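Local atomic coordinates of 2-hydroxyisobutyryl-CoA synthetase (Aquincola tertiaricarbonis, PDB entry 6HDY), a protein that is a synthetase of the ANL superfamily of AMP-binding enzymes, built from a large N-terminal portion and a smaller C-terminal domain. Residues K48-R53 / K83-F88; E399-I404 / R469-R474; E412-V417 / R449-L454. One frame throughout, in Å; residues are numbered along the deposited sequence.

Interaction 1. Residues K48-R53 / K83-F88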
loop_
_atom_site.group_PDB
_atom_site.type_symbol
_atom_site.label_atom_id
_atom_site.label_comp_id
_atom_site.label_asym_id
_atom_site.label_seq_id
_atom_site.Cartn_x
_atom_site.Cartn_y
_atom_site.Cartn_z
ATOM N N LYS A 48 -25.973 28.445 -7.043
ATOM C CA LYS A 48 -25.795 29.320 -8.199
ATOM C C LYS A 48 -24.420 29.071 -8.830
ATOM O O LYS A 48 -24.305 28.924 -10.052
ATOM C CB LYS A 48 -25.940 30.798 -7.804
ATOM C CG LYS A 48 -27.402 31.224 -7.625
ATOM C CD LYS A 48 -27.645 32.715 -7.889
ATOM C CE LYS A 48 -29.112 33.076 -7.743
ATOM N NZ LYS A 48 -29.476 34.289 -8.525
ATOM N N ALA A 49 -23.380 29.031 -7.982
ATOM C CA ALA A 49 -22.005 28.826 -8.389
ATOM C C ALA A 49 -21.790 27.381 -8.853
ATOM O O ALA A 49 -21.060 27.179 -9.813
ATOM C CB ALA A 49 -21.067 29.181 -7.250
ATOM N N ILE A 50 -22.487 26.399 -8.229
ATOM C CA ILE A 50 -22.431 24.971 -8.612
ATOM C C ILE A 50 -22.909 24.821 -10.055
ATOM O O ILE A 50 -22.223 24.189 -10.846
ATOM C CB ILE A 50 -23.202 24.058 -7.617
ATOM C CG1 ILE A 50 -22.416 23.914 -6.307
ATOM C CG2 ILE A 50 -23.519 22.674 -8.232
ATOM C CD1 ILE A 50 -23.253 23.577 -5.108
ATOM N N LEU A 51 -24.034 25.472 -10.401
ATOM C CA LEU A 51 -24.609 25.480 -11.749
ATOM C C LEU A 51 -23.612 26.098 -12.731
ATOM O O LEU A 51 -23.462 25.587 -13.843
ATOM C CB LEU A 51 -25.954 26.243 -11.761
ATOM C CG LEU A 51 -26.556 26.637 -13.133
ATOM C CD1 LEU A 51 -26.907 25.395 -13.974
ATOM C CD2 LEU A 51 -27.755 27.573 -12.968
ATOM N N GLY A 52 -22.943 27.177 -12.299
ATOM C CA GLY A 52 -21.910 27.866 -13.065
ATOM C C GLY A 52 -20.760 26.932 -13.384
ATOM O O GLY A 52 -20.328 26.835 -14.536
ATOM N N ARG A 53 -20.305 26.187 -12.365
ATOM C CA ARG A 53 -19.230 25.199 -12.497
ATOM C C ARG A 53 -19.658 24.033 -13.399
ATOM O O ARG A 53 -18.864 23.548 -14.202
ATOM C CB ARG A 53 -18.817 24.660 -11.109
ATOM C CG ARG A 53 -17.705 23.580 -11.162
ATOM C CD ARG A 53 -16.423 24.005 -11.890
ATOM N NE ARG A 53 -15.905 25.280 -11.389
ATOM C CZ ARG A 53 -15.186 25.404 -10.281
ATOM N NH1 ARG A 53 -14.843 24.327 -9.576
ATOM N NH2 ARG A 53 -14.783 26.597 -9.880
ATOM N N LYS A 83 -29.278 25.271 -18.178
ATOM C CA LYS A 83 -29.613 26.641 -17.773
ATOM C C LYS A 83 -30.145 26.734 -16.343
ATOM O O LYS A 83 -30.433 27.832 -15.870
ATOM C CB LYS A 83 -30.572 27.295 -18.783
ATOM C CG LYS A 83 -29.969 27.476 -20.177
ATOM C CD LYS A 83 -30.883 28.307 -21.038
ATOM C CE LYS A 83 -30.443 28.431 -22.471
ATOM N NZ LYS A 83 -31.332 29.375 -23.210
ATOM N N SER A 84 -30.234 25.576 -15.651
ATOM C CA SER A 84 -30.681 25.414 -14.261
ATOM C C SER A 84 -30.354 23.994 -13.776
ATOM O O SER A 84 -30.063 23.123 -14.592
ATOM C CB SER A 84 -32.181 25.680 -14.135
ATOM O OG SER A 84 -32.962 24.687 -14.778
ATOM N N LEU A 85 -30.454 23.751 -12.453
ATOM C CA LEU A 85 -30.231 22.444 -11.837
ATOM C C LEU A 85 -31.324 21.454 -12.267
ATOM O O LEU A 85 -31.093 20.239 -12.294
ATOM C CB LEU A 85 -30.162 22.565 -10.299
ATOM C CG LEU A 85 -28.978 23.380 -9.726
ATOM C CD1 LEU A 85 -29.132 23.581 -8.222
ATOM C CD2 LEU A 85 -27.628 22.732 -10.048
ATOM N N GLU A 86 -32.502 21.988 -12.632
ATOM C CA GLU A 86 -33.633 21.212 -13.132
ATOM C C GLU A 86 -33.346 20.710 -14.562
ATOM O O GLU A 86 -33.780 19.619 -14.919
ATOM C CB GLU A 86 -34.983 21.973 -13.026
ATOM C CG GLU A 86 -34.953 23.379 -12.425
ATOM C CD GLU A 86 -34.530 23.578 -10.977
ATOM O OE1 GLU A 86 -34.972 22.802 -10.098
ATOM O OE2 GLU A 86 -33.781 24.548 -10.720
ATOM N N ASP A 87 -32.593 21.490 -15.362
ATOM C CA ASP A 87 -32.183 21.101 -16.721
ATOM C C ASP A 87 -31.188 19.946 -16.635
ATOM O O ASP A 87 -31.261 19.009 -17.424
ATOM C CB ASP A 87 -31.509 22.272 -17.455
ATOM C CG ASP A 87 -32.418 23.317 -18.066
ATOM O OD1 ASP A 87 -33.576 22.983 -18.402
ATOM O OD2 ASP A 87 -31.954 24.439 -18.276
ATOM N N PHE A 88 -30.266 20.024 -15.664
ATOM C CA PHE A 88 -29.246 19.028 -15.379
ATOM C C PHE A 88 -29.852 17.646 -15.097
ATOM O O PHE A 88 -29.453 16.677 -15.736
ATOM C CB PHE A 88 -28.391 19.502 -14.189
ATOM C CG PHE A 88 -27.066 18.804 -14.015
ATOM C CD1 PHE A 88 -26.046 18.966 -14.949
ATOM C CD2 PHE A 88 -26.814 18.024 -12.889
ATOM C CE1 PHE A 88 -24.821 18.306 -14.794
ATOM C CE2 PHE A 88 -25.571 17.408 -12.706
ATOM C CZ PHE A 88 -24.591 17.536 -13.671
#
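Leu51, on helix 43-64, presses its branched end against the backbone of Ser84, where segment 83-88 is about to enter its own helix. With CG anti to the backbone N (chi1 166°), both methyls of Leu51 lie against Ser84. Leu51 CD1 lies 3.7 Å from Ser84 C and is as near to Ser84 N. Leu51 CD2 also reaches Lys83 O, at 4.0 Å. The packing is therefore methyl against peptide, and no hydrogen bond crosses between the segments. Leu85 adds a second, looser patch on the buried side: its CD2 stands 4.3 Å from Leu51 CB and 4.5 Å from Ile50 CG2. Tyr305 of strand 304-310 touches both Ile50 and Leu85, and Leu54, one turn beyond Ile50, also packs on Leu85.

The backbone that Leu51 meets is a helix start. Ser84 is the N-cap of helix 85-91, its OG accepting from Asp87 N at 3.3 Å. One residue earlier, Lys83 N gives a 2.8 Å bond to Asp87 OD2 on its anti lone pair. Two bonds thus tie Asp87 back to the turn, one through its backbone and one through its carboxylate, consistent with a well-held turn under Leu51. Asp87 OD1 faces another partner, Arg91.

Toward solvent the contact thins out quickly. The CB of Lys83 points away from helix 43-64 and its chain runs out extended, contributing little buried area. Only about 180 Å² is buried in all, both segments summed, and exposed Glu86 turns instead to a salt bridge with Arg316.

Interaction 2. Residues E399-I404 / R469-R474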
loop_
_atom_site.group_PDB
_atom_site.type_symbol
_atom_site.label_atom_id
_atom_site.label_comp_id
_atom_site.label_asym_id
_atom_site.label_seq_id
_atom_site.Cartn_x
_atom_site.Cartn_y
_atom_site.Cartn_z
ATOM N N GLU A 399 -20.441 -11.890 14.294
ATOM C CA GLU A 399 -20.538 -12.349 12.911
ATOM C C GLU A 399 -21.781 -13.144 12.646
ATOM O O GLU A 399 -22.371 -13.736 13.571
ATOM C CB GLU A 399 -19.289 -13.117 12.421
ATOM C CG GLU A 399 -18.235 -12.233 11.742
ATOM C CD GLU A 399 -18.686 -11.357 10.587
ATOM O OE1 GLU A 399 -19.707 -11.680 9.935
ATOM O OE2 GLU A 399 -18.003 -10.344 10.324
ATOM N N HIS A 400 -22.197 -13.116 11.368
ATOM C CA HIS A 400 -23.362 -13.826 10.835
ATOM C C HIS A 400 -23.243 -13.905 9.317
ATOM O O HIS A 400 -22.418 -13.197 8.720
ATOM C CB HIS A 400 -24.683 -13.137 11.244
ATOM C CG HIS A 400 -24.938 -11.830 10.553
ATOM N ND1 HIS A 400 -24.411 -10.644 11.032
ATOM C CD2 HIS A 400 -25.672 -11.563 9.442
ATOM C CE1 HIS A 400 -24.842 -9.699 10.211
ATOM N NE2 HIS A 400 -25.595 -10.203 9.236
ATOM N N ARG A 401 -24.056 -14.771 8.709
ATOM C CA ARG A 401 -24.204 -14.924 7.268
ATOM C C ARG A 401 -25.702 -14.965 6.989
ATOM O O ARG A 401 -26.487 -15.461 7.812
ATOM C CB ARG A 401 -23.557 -16.217 6.731
ATOM C CG ARG A 401 -22.020 -16.295 6.744
ATOM C CD ARG A 401 -21.305 -15.486 5.661
ATOM N NE ARG A 401 -20.831 -14.255 6.261
ATOM C CZ ARG A 401 -19.560 -13.943 6.466
ATOM N NH1 ARG A 401 -18.591 -14.705 5.977
ATOM N NH2 ARG A 401 -19.249 -12.854 7.134
ATOM N N ILE A 402 -26.099 -14.410 5.846
ATOM C CA ILE A 402 -27.472 -14.447 5.346
ATOM C C ILE A 402 -27.404 -15.415 4.159
ATOM O O ILE A 402 -26.537 -15.247 3.298
ATOM C CB ILE A 402 -28.001 -13.047 4.944
ATOM C CG1 ILE A 402 -27.765 -12.004 6.055
ATOM C CG2 ILE A 402 -29.464 -13.109 4.529
ATOM C CD1 ILE A 402 -27.682 -10.574 5.538
ATOM N N VAL A 403 -28.217 -16.492 4.184
ATOM C CA VAL A 403 -28.240 -17.508 3.127
ATOM C C VAL A 403 -29.542 -17.351 2.328
ATOM O O VAL A 403 -30.641 -17.485 2.878
ATOM C CB VAL A 403 -27.959 -18.963 3.616
ATOM C CG1 VAL A 403 -28.049 -19.958 2.470
ATOM C CG2 VAL A 403 -26.590 -19.066 4.293
ATOM N N ILE A 404 -29.403 -16.970 1.046
ATOM C CA ILE A 404 -30.542 -16.692 0.162
ATOM C C ILE A 404 -30.473 -17.430 -1.169
ATOM O O ILE A 404 -29.479 -18.079 -1.500
ATOM C CB ILE A 404 -30.744 -15.146 -0.083
ATOM C CG1 ILE A 404 -29.681 -14.568 -1.078
ATOM C CG2 ILE A 404 -30.833 -14.330 1.227
ATOM C CD1 ILE A 404 -30.026 -13.201 -1.731
ATOM N N ARG A 469 -21.597 -10.749 3.578
ATOM C CA ARG A 469 -22.393 -11.628 4.451
ATOM C C ARG A 469 -23.503 -12.390 3.743
ATOM O O ARG A 469 -24.058 -13.316 4.330
ATOM C CB ARG A 469 -22.945 -10.860 5.669
ATOM C CG ARG A 469 -21.818 -10.458 6.603
ATOM C CD ARG A 469 -22.294 -9.916 7.928
ATOM N NE ARG A 469 -21.143 -9.572 8.766
ATOM C CZ ARG A 469 -20.682 -8.341 8.946
ATOM N NH1 ARG A 469 -21.300 -7.305 8.395
ATOM N NH2 ARG A 469 -19.609 -8.133 9.693
ATOM N N VAL A 470 -23.806 -12.043 2.482
ATOM C CA VAL A 470 -24.852 -12.746 1.748
ATOM C C VAL A 470 -24.265 -13.864 0.891
ATOM O O VAL A 470 -23.336 -13.630 0.114
ATOM C CB VAL A 470 -25.779 -11.795 0.963
ATOM C CG1 VAL A 470 -26.795 -12.580 0.139
ATOM C CG2 VAL A 470 -26.495 -10.844 1.910
ATOM N N ILE A 471 -24.795 -15.088 1.088
ATOM C CA ILE A 471 -24.466 -16.293 0.329
ATOM C C ILE A 471 -25.738 -16.525 -0.480
ATOM O O ILE A 471 -26.763 -16.894 0.096
ATOM C CB ILE A 471 -24.092 -17.506 1.233
ATOM C CG1 ILE A 471 -22.980 -17.143 2.236
ATOM C CG2 ILE A 471 -23.673 -18.708 0.372
ATOM C CD1 ILE A 471 -22.948 -18.042 3.477
ATOM N N ASP A 472 -25.687 -16.213 -1.793
ATOM C CA ASP A 472 -26.819 -16.241 -2.720
ATOM C C ASP A 472 -26.965 -17.570 -3.530
ATOM O O ASP A 472 -27.710 -17.610 -4.507
ATOM C CB ASP A 472 -26.735 -14.999 -3.641
ATOM C CG ASP A 472 -27.714 -14.954 -4.807
ATOM O OD1 ASP A 472 -28.940 -14.971 -4.555
ATOM O OD2 ASP A 472 -27.256 -14.982 -5.969
ATOM N N ASP A 473 -26.348 -18.667 -3.059
ATOM C CA ASP A 473 -26.352 -19.995 -3.687
ATOM C C ASP A 473 -27.648 -20.795 -3.405
ATOM O O ASP A 473 -28.045 -20.959 -2.250
ATOM C CB ASP A 473 -25.098 -20.765 -3.221
ATOM C CG ASP A 473 -24.728 -22.013 -3.993
ATOM O OD1 ASP A 473 -25.503 -22.991 -3.948
ATOM O OD2 ASP A 473 -23.599 -22.065 -4.523
ATOM N N ARG A 474 -28.292 -21.298 -4.475
ATOM C CA ARG A 474 -29.526 -22.095 -4.420
ATOM C C ARG A 474 -29.318 -23.456 -3.724
ATOM O O ARG A 474 -30.207 -23.899 -3.003
ATOM C CB ARG A 474 -30.109 -22.285 -5.832
ATOM C CG ARG A 474 -31.587 -22.664 -5.889
ATOM C CD ARG A 474 -31.932 -23.203 -7.270
ATOM N NE ARG A 474 -33.319 -23.657 -7.383
ATOM C CZ ARG A 474 -33.860 -24.154 -8.493
ATOM N NH1 ARG A 474 -33.138 -24.266 -9.602
ATOM N NH2 ARG A 474 -35.128 -24.543 -8.503
#
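Arg469 and Glu399 form the salt bridge at one end of a parallel strand pairing, in which the short edge strand 470-471 is laid against strand 399-403 of the C-terminal domain. The grip is side-on, using two nitrogens. Arg469 NE reaches Glu399 OE1 at 2.8 Å and nearly straight (174°), on the syn side of that oxygen. Arg469 NH2 reaches Glu399 OE2, also at 2.8 Å, but from 38° above the carboxylate plane. Glu399 OE1 is a shared acceptor: His400 N binds it too, and Arg401 NH2 forms a salt bridge with it at 3.1 Å. The carboxylate thus answers two arginines, which would be expected to offset the repulsion between their neighbouring charges.

His400 is turned to meet the same chain. Its CG lies between the backbone N and the carbonyl carbon (chi1 71°). Arg469 CD sits over one face of the His400 ring as a CH-pi contact, 3.6 Å from the centroid and offset toward the rim. ND1 bonds to Tyr396 OH, which would further limit the ring's rotation.

Past the charged end the backbones take over. Ile402 N to Arg469 O, Ile471 N to Ile402 O and Ile404 N to Ile471 O are each 2.8 Å and close to linear. Ile402 and Val470 share one face of the sheet, the side of helix 383-391, and Ile404 CG1 packs on Val470 CG1 at 3.7 Å. Val403 and Ile471 share the other, where Val476 of helix 474-486 touches both. Asp473 caps that helix through OD1 to Val476 N. A short parallel edge strand, followed two residues on by the last helix, completes the mixed sheet of this AMP-binding enzyme C-terminal domain.

Interaction 3. Residues E412-V417 / R449-L454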
loop_
_atom_site.group_PDB
_atom_site.type_symbol
_atom_site.label_atom_id
_atom_site.label_comp_id
_atom_site.label_asym_id
_atom_site.label_seq_id
_atom_site.Cartn_x
_atom_site.Cartn_y
_atom_site.Cartn_z
ATOM N N GLU A 412 -38.973 -17.708 4.027
ATOM C CA GLU A 412 -38.311 -17.370 5.290
ATOM C C GLU A 412 -36.875 -16.902 5.066
ATOM O O GLU A 412 -36.268 -17.179 4.030
ATOM C CB GLU A 412 -38.311 -18.564 6.289
ATOM C CG GLU A 412 -39.508 -19.515 6.232
ATOM C CD GLU A 412 -39.155 -20.938 5.838
ATOM O OE1 GLU A 412 -38.721 -21.158 4.683
ATOM O OE2 GLU A 412 -39.294 -21.835 6.703
ATOM N N LEU A 413 -36.324 -16.233 6.082
ATOM C CA LEU A 413 -34.965 -15.744 6.124
ATOM C C LEU A 413 -34.075 -16.763 6.847
ATOM O O LEU A 413 -34.345 -17.087 7.993
ATOM C CB LEU A 413 -34.933 -14.381 6.837
ATOM C CG LEU A 413 -33.540 -13.750 7.081
ATOM C CD1 LEU A 413 -32.800 -13.487 5.773
ATOM C CD2 LEU A 413 -33.662 -12.473 7.877
ATOM N N LEU A 414 -33.021 -17.269 6.172
ATOM C CA LEU A 414 -32.084 -18.223 6.768
ATOM C C LEU A 414 -30.846 -17.457 7.251
ATOM O O LEU A 414 -30.186 -16.768 6.455
ATOM C CB LEU A 414 -31.682 -19.365 5.796
ATOM C CG LEU A 414 -32.787 -20.240 5.168
ATOM C CD1 LEU A 414 -32.182 -21.324 4.309
ATOM C CD2 LEU A 414 -33.691 -20.879 6.225
ATOM N N LEU A 415 -30.545 -17.565 8.561
ATOM C CA LEU A 415 -29.393 -16.894 9.174
ATOM C C LEU A 415 -28.493 -17.882 9.897
ATOM O O LEU A 415 -28.991 -18.812 10.526
ATOM C CB LEU A 415 -29.842 -15.784 10.149
ATOM C CG LEU A 415 -30.711 -14.622 9.611
ATOM C CD1 LEU A 415 -31.136 -13.691 10.754
ATOM C CD2 LEU A 415 -29.954 -13.790 8.528
ATOM N N ARG A 416 -27.168 -17.706 9.761
ATOM C CA ARG A 416 -26.132 -18.473 10.455
ATOM C C ARG A 416 -25.546 -17.418 11.379
ATOM O O ARG A 416 -24.942 -16.459 10.897
ATOM C CB ARG A 416 -25.053 -19.042 9.504
ATOM C CG ARG A 416 -25.578 -20.053 8.459
ATOM C CD ARG A 416 -24.430 -20.850 7.850
ATOM N NE ARG A 416 -24.172 -22.053 8.644
ATOM C CZ ARG A 416 -23.041 -22.755 8.655
ATOM N NH1 ARG A 416 -22.006 -22.379 7.908
ATOM N NH2 ARG A 416 -22.928 -23.832 9.427
ATOM N N VAL A 417 -25.832 -17.520 12.693
ATOM C CA VAL A 417 -25.420 -16.501 13.659
ATOM C C VAL A 417 -24.449 -17.039 14.723
ATOM O O VAL A 417 -24.662 -18.112 15.298
ATOM C CB VAL A 417 -26.665 -15.813 14.301
ATOM C CG1 VAL A 417 -26.268 -14.761 15.330
ATOM C CG2 VAL A 417 -27.577 -15.199 13.239
ATOM N N ARG A 449 -40.420 -14.271 8.782
ATOM C CA ARG A 449 -39.982 -15.465 9.511
ATOM C C ARG A 449 -38.469 -15.612 9.334
ATOM O O ARG A 449 -37.966 -15.506 8.212
ATOM C CB ARG A 449 -40.744 -16.734 9.027
ATOM C CG ARG A 449 -40.215 -18.089 9.554
ATOM C CD ARG A 449 -40.628 -18.446 10.980
ATOM N NE ARG A 449 -39.911 -19.630 11.468
ATOM C CZ ARG A 449 -39.076 -19.641 12.506
ATOM N NH1 ARG A 449 -38.847 -18.529 13.197
ATOM N NH2 ARG A 449 -38.469 -20.764 12.864
ATOM N N ALA A 450 -37.745 -15.785 10.448
ATOM C CA ALA A 450 -36.302 -15.922 10.408
ATOM C C ALA A 450 -35.841 -17.188 11.114
ATOM O O ALA A 450 -36.027 -17.319 12.323
ATOM C CB ALA A 450 -35.641 -14.695 11.015
ATOM N N LYS A 451 -35.290 -18.140 10.346
ATOM C CA LYS A 451 -34.699 -19.374 10.854
ATOM C C LYS A 451 -33.217 -19.075 11.187
ATOM O O LYS A 451 -32.482 -18.583 10.325
ATOM C CB LYS A 451 -34.790 -20.493 9.816
ATOM C CG LYS A 451 -36.108 -21.247 9.830
ATOM C CD LYS A 451 -36.102 -22.386 8.813
ATOM C CE LYS A 451 -37.265 -23.335 9.012
ATOM N NZ LYS A 451 -37.313 -24.369 7.950
ATOM N N VAL A 452 -32.798 -19.342 12.440
ATOM C CA VAL A 452 -31.430 -19.121 12.908
ATOM C C VAL A 452 -30.726 -20.447 13.199
ATOM O O VAL A 452 -31.237 -21.270 13.948
ATOM C CB VAL A 452 -31.358 -18.168 14.138
ATOM C CG1 VAL A 452 -29.910 -17.942 14.596
ATOM C CG2 VAL A 452 -32.041 -16.830 13.863
ATOM N N GLU A 453 -29.546 -20.636 12.626
ATOM C CA GLU A 453 -28.676 -21.763 12.935
ATOM C C GLU A 453 -27.476 -21.128 13.667
ATOM O O GLU A 453 -26.909 -20.157 13.154
ATOM C CB GLU A 453 -28.185 -22.479 11.657
ATOM C CG GLU A 453 -27.354 -23.723 11.964
ATOM C CD GLU A 453 -26.328 -24.171 10.938
ATOM O OE1 GLU A 453 -25.769 -25.279 11.108
ATOM O OE2 GLU A 453 -26.059 -23.412 9.981
ATOM N N LEU A 454 -27.120 -21.630 14.865
ATOM C CA LEU A 454 -25.947 -21.095 15.557
ATOM C C LEU A 454 -24.713 -21.815 15.063
ATOM O O LEU A 454 -24.748 -23.033 14.830
ATOM C CB LEU A 454 -26.005 -21.262 17.093
ATOM C CG LEU A 454 -27.015 -20.445 17.898
ATOM C CD1 LEU A 454 -26.920 -20.799 19.365
ATOM C CD2 LEU A 454 -26.824 -18.946 17.700
#
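The guanidinium of Arg416 meets the carboxylate of Glu453 at its edge, near its own plane, so within this strand pair the contact is not made over a face. Arg416 NE gives a 2.7 Å bond to Glu453 OE2 at 161°, on the syn side of the oxygen but tilted out of the carboxylate plane. Arg416 NH2 adds a weak bond to the same Glu453 OE2 at 3.2 Å, leaving one oxygen to take both donors. A bend at chi3 (89°) sets NE toward Glu453, whose chain runs extended alongside.

Two other charged groups meet at the far end, where Glu412 OE2 lies 3.4 Å from Lys451 NZ in a salt bridge; NZ also bonds to Asn481 OD1. Between these ends the aliphatic part of Lys451 lies beside Leu414, with CB 3.8 Å from Leu414 CD2.

Five backbone bonds run from Leu413 N to Arg449 O at one end to Val417 N to Glu453 O at the other. They make a parallel ladder, its strands inclined at 25°. Leu413, Leu415, Val417, Ala450, Val452 and Leu454 share one face, Val417 CG2 touching Val452 CG1 at 3.8 Å.

Helix 428-446 carries the chain across from one strand to the other, a beta-alpha-beta crossover, and packs on Leu413 and Leu454. Helix 383-391 packs on that same face, helix 474-486 lies over the Leu414 and Glu453 side, and strand 399-403 flanks 413-419.

In the fold
Interaction 1 stands apart from the other two: its centre is about 43 Å from that of interaction 2 and about 49 Å from that of interaction 3, on the opposite side of the chain's centre. First in the chain, it joins helix 43-64 to the loop and first turn of helix 85-91. Interactions 2 and 3, with centres about 10 Å apart, build one mixed sheet in the order 450-454, 413-419, 399-403, 470-471. The inner strands are antiparallel, joined by probable hydrogen bonds from Arg401 N to Arg416 O and from Val403 N to Leu414 O. Both segments of interaction 3 lie in the chain between those of interaction 2; strand 470-471, the last, forms an outer edge.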